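PDB 7FE6: AvmM from Streptomyces sp. NBRC 109436, which catalyses macrocyclization in alchivemycin A biosynthesis through a dehydration/Michael-type addition. Local coordinates for residues A[46-50]-A[130-135]. Coordinates in Å, arbitrary orientation, origin at the centre of the assembly. Numbering follows the deposited sequence.
Sequences FYTNR and LPEVES. With ZHU (Alchivemycin A), chain I.
Strand 40-49 runs extended through 46-49 and ends at N49, R50 following as loop; residues 130-135 curl alongside it and lead into the antiparallel strand 135-144. Y47, with chi1 p, turns the edge of its ring to L130 (CD2 to CD2, 3.8 Å), while its OH bonds T58, and its carbonyl O receives a CA-H...O contact from S135 CA at 3.1 Å. T48 and S135 form a non-hydrogen-bonded antiparallel pair, CA to CA 4.2 Å, with both side chains on one face of the sheet and T48 OG1 3.3 Å from S135 CB; S135 OG reaches Q184 of the second subunit. N49 N donates to E134 O (2.9 Å), N49 O accepts from V133 N (2.7 Å), and from the t side chain ND2 bonds L130 O (3.0 Å) and also Y53 O. The intervening residues make a type II turn, P131 to E134, closed by E134 N to P131 O at 2.9 Å, with V133 at positive phi (78°). At R50, NH1 lies 3.9 Å from ligand atom C1 and bonds L182 O of the second subunit; V133 O comes within 3.0 Å of C31 and E134 OE1 within 3.4 Å of C7. V133 and E134 opposite N49 form a G1 beta bulge, with V133 also the third residue of the type II turn; here it opens strand 135-144 and lines the alchivemycin A pocket beside the second subunit.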
loop_
_atom_site.group_PDB
_atom_site.type_symbol
_atom_site.label_atom_id
_atom_site.label_comp_id
_atom_site.label_asym_id
_atom_site.label_seq_id
_atom_site.Cartn_x
_atom_site.Cartn_y
_atom_site.Cartn_z
ATOM N N PHE A 46 -1.806 -2.625 -9.975
ATOM C CA PHE A 46 -0.888 -2.262 -11.038
ATOM C C PHE A 46 0.460 -2.900 -10.751
ATOM O O PHE A 46 0.859 -3.026 -9.592
ATOM C CB PHE A 46 -0.761 -0.732 -11.191
ATOM C CG PHE A 46 -0.882 0.055 -9.891
ATOM C CD1 PHE A 46 -2.131 0.362 -9.359
ATOM C CD2 PHE A 46 0.259 0.531 -9.239
ATOM C CE1 PHE A 46 -2.250 1.078 -8.176
ATOM C CE2 PHE A 46 0.160 1.261 -8.054
ATOM C CZ PHE A 46 -1.101 1.546 -7.518
ATOM N N TYR A 47 1.152 -3.326 -11.800
ATOM C CA TYR A 47 2.480 -3.893 -11.620
ATOM C C TYR A 47 3.514 -2.968 -12.245
ATOM O O TYR A 47 3.269 -2.376 -13.303
ATOM C CB TYR A 47 2.563 -5.323 -12.177
ATOM C CG TYR A 47 2.231 -5.534 -13.646
ATOM C CD1 TYR A 47 0.905 -5.744 -14.062
ATOM C CD2 TYR A 47 3.247 -5.601 -14.613
ATOM C CE1 TYR A 47 0.588 -5.970 -15.408
ATOM C CE2 TYR A 47 2.948 -5.825 -15.957
ATOM C CZ TYR A 47 1.610 -6.011 -16.348
ATOM O OH TYR A 47 1.310 -6.234 -17.665
ATOM N N THR A 48 4.657 -2.819 -11.561
ATOM C CA THR A 48 5.662 -1.810 -11.878
ATOM C C THR A 48 7.028 -2.466 -11.987
ATOM O O THR A 48 7.386 -3.306 -11.155
ATOM C CB THR A 48 5.731 -0.712 -10.811
ATOM O OG1 THR A 48 4.462 -0.060 -10.685
ATOM C CG2 THR A 48 6.827 0.325 -11.150
ATOM N N ASN A 49 7.786 -2.089 -13.022
ATOM C CA ASN A 49 9.142 -2.611 -13.174
ATOM C C ASN A 49 10.066 -1.763 -12.306
ATOM O O ASN A 49 10.465 -0.656 -12.688
ATOM C CB ASN A 49 9.589 -2.619 -14.630
ATOM C CG ASN A 49 10.871 -3.421 -14.836
ATOM O OD1 ASN A 49 11.575 -3.731 -13.880
ATOM N ND2 ASN A 49 11.172 -3.766 -16.085
ATOM N N ARG A 50 10.371 -2.273 -11.112
ATOM C CA ARG A 50 11.338 -1.671 -10.215
ATOM C C ARG A 50 12.767 -2.094 -10.516
ATOM O O ARG A 50 13.688 -1.603 -9.867
ATOM C CB ARG A 50 10.995 -2.050 -8.784
ATOM C CG ARG A 50 9.613 -1.645 -8.356
ATOM C CD ARG A 50 9.555 -0.153 -8.065
ATOM N NE ARG A 50 8.328 0.256 -7.399
ATOM C CZ ARG A 50 7.781 1.458 -7.538
ATOM N NH1 ARG A 50 8.348 2.363 -8.329
ATOM N NH2 ARG A 50 6.650 1.742 -6.912
ATOM N N LEU A 130 7.313 -4.150 -20.790
ATOM C CA LEU A 130 7.358 -3.435 -19.505
ATOM C C LEU A 130 8.743 -2.844 -19.236
ATOM O O LEU A 130 9.581 -3.466 -18.561
ATOM C CB LEU A 130 6.921 -4.340 -18.350
ATOM C CG LEU A 130 6.725 -3.576 -17.020
ATOM C CD1 LEU A 130 5.486 -2.669 -17.065
ATOM C CD2 LEU A 130 6.687 -4.500 -15.801
ATOM N N PRO A 131 9.013 -1.631 -19.703
ATOM C CA PRO A 131 10.320 -1.013 -19.444
ATOM C C PRO A 131 10.461 -0.588 -17.989
ATOM O O PRO A 131 9.483 -0.480 -17.242
ATOM C CB PRO A 131 10.341 0.204 -20.381
ATOM C CG PRO A 131 9.167 0.008 -21.324
ATOM C CD PRO A 131 8.159 -0.785 -20.548
ATOM N N GLU A 132 11.707 -0.291 -17.609
ATOM C CA GLU A 132 11.997 0.060 -16.226
ATOM C C GLU A 132 11.182 1.281 -15.843
ATOM O O GLU A 132 10.931 2.157 -16.678
ATOM C CB GLU A 132 13.496 0.326 -16.014
ATOM C CG GLU A 132 14.059 1.632 -16.595
ATOM C CD GLU A 132 15.537 1.900 -16.192
ATOM O OE1 GLU A 132 16.250 2.557 -16.981
ATOM O OE2 GLU A 132 15.987 1.495 -15.089
ATOM N N VAL A 133 10.667 1.265 -14.608
ATOM C CA VAL A 133 9.935 2.385 -14.029
ATOM C C VAL A 133 8.513 2.425 -14.588
ATOM O O VAL A 133 7.635 3.103 -14.042
ATOM C CB VAL A 133 10.709 3.710 -14.245
ATOM C CG1 VAL A 133 9.979 4.901 -13.666
ATOM C CG2 VAL A 133 12.099 3.630 -13.598
ATOM N N GLU A 134 8.249 1.676 -15.655
ATOM C CA GLU A 134 6.900 1.724 -16.202
ATOM C C GLU A 134 5.959 0.796 -15.425
ATOM O O GLU A 134 6.379 -0.106 -14.682
ATOM C CB GLU A 134 6.901 1.350 -17.684
ATOM C CG GLU A 134 7.787 2.194 -18.588
ATOM C CD GLU A 134 7.302 3.612 -18.784
ATOM O OE1 GLU A 134 6.126 3.919 -18.497
ATOM O OE2 GLU A 134 8.111 4.423 -19.272
ATOM N N SER A 135 4.662 0.980 -15.663
ATOM C CA SER A 135 3.678 0.212 -14.914
ATOM C C SER A 135 2.440 -0.009 -15.765
ATOM O O SER A 135 2.161 0.762 -16.691
ATOM C CB SER A 135 3.312 0.897 -13.579
ATOM O OG SER A 135 2.374 1.936 -13.757
HETATM C C1 ZHU I . 5.400 4.461 -9.822
HETATM C C11 ZHU I . 4.030 10.183 -15.337
HETATM C C12 ZHU I . 3.536 9.945 -13.908
HETATM C C14 ZHU I . 5.224 11.753 -13.586
HETATM C C15 ZHU I . 6.288 12.329 -13.008
HETATM C C17 ZHU I . 7.248 14.636 -12.941
HETATM C C19 ZHU I . 9.642 14.324 -12.725
HETATM C C2 ZHU I . 5.164 4.936 -11.235
HETATM C C21 ZHU I . 11.628 12.876 -12.318
HETATM C C22 ZHU I . 11.559 12.411 -13.766
HETATM C C24 ZHU I . 9.461 13.807 -14.158
HETATM C C25 ZHU I . 8.340 12.732 -14.224
HETATM C C27 ZHU I . 7.873 10.702 -15.883
HETATM C C28 ZHU I . 10.972 13.064 -16.106
HETATM C C29 ZHU I . 12.275 11.792 -11.467
HETATM C C31 ZHU I . 7.507 4.590 -11.490
HETATM C C35 ZHU I . 3.599 7.656 -18.210
HETATM C C38 ZHU I . 7.681 8.539 -17.215
HETATM C C5 ZHU I . 6.678 6.727 -14.026
HETATM C C7 ZHU I . 5.935 6.609 -16.377
HETATM C C9 ZHU I . 4.199 8.358 -16.990
HETATM N N33 ZHU I . 7.459 8.381 -15.776
HETATM O O32 ZHU I . 5.188 4.844 -14.136
HETATM O O34 ZHU I . 3.610 6.495 -15.556
HETATM O O36 ZHU I . 7.966 12.951 -16.543
HETATM O O40 ZHU I . 8.239 10.756 -18.433
HETATM O O41 ZHU I . 7.365 9.650 -13.707
#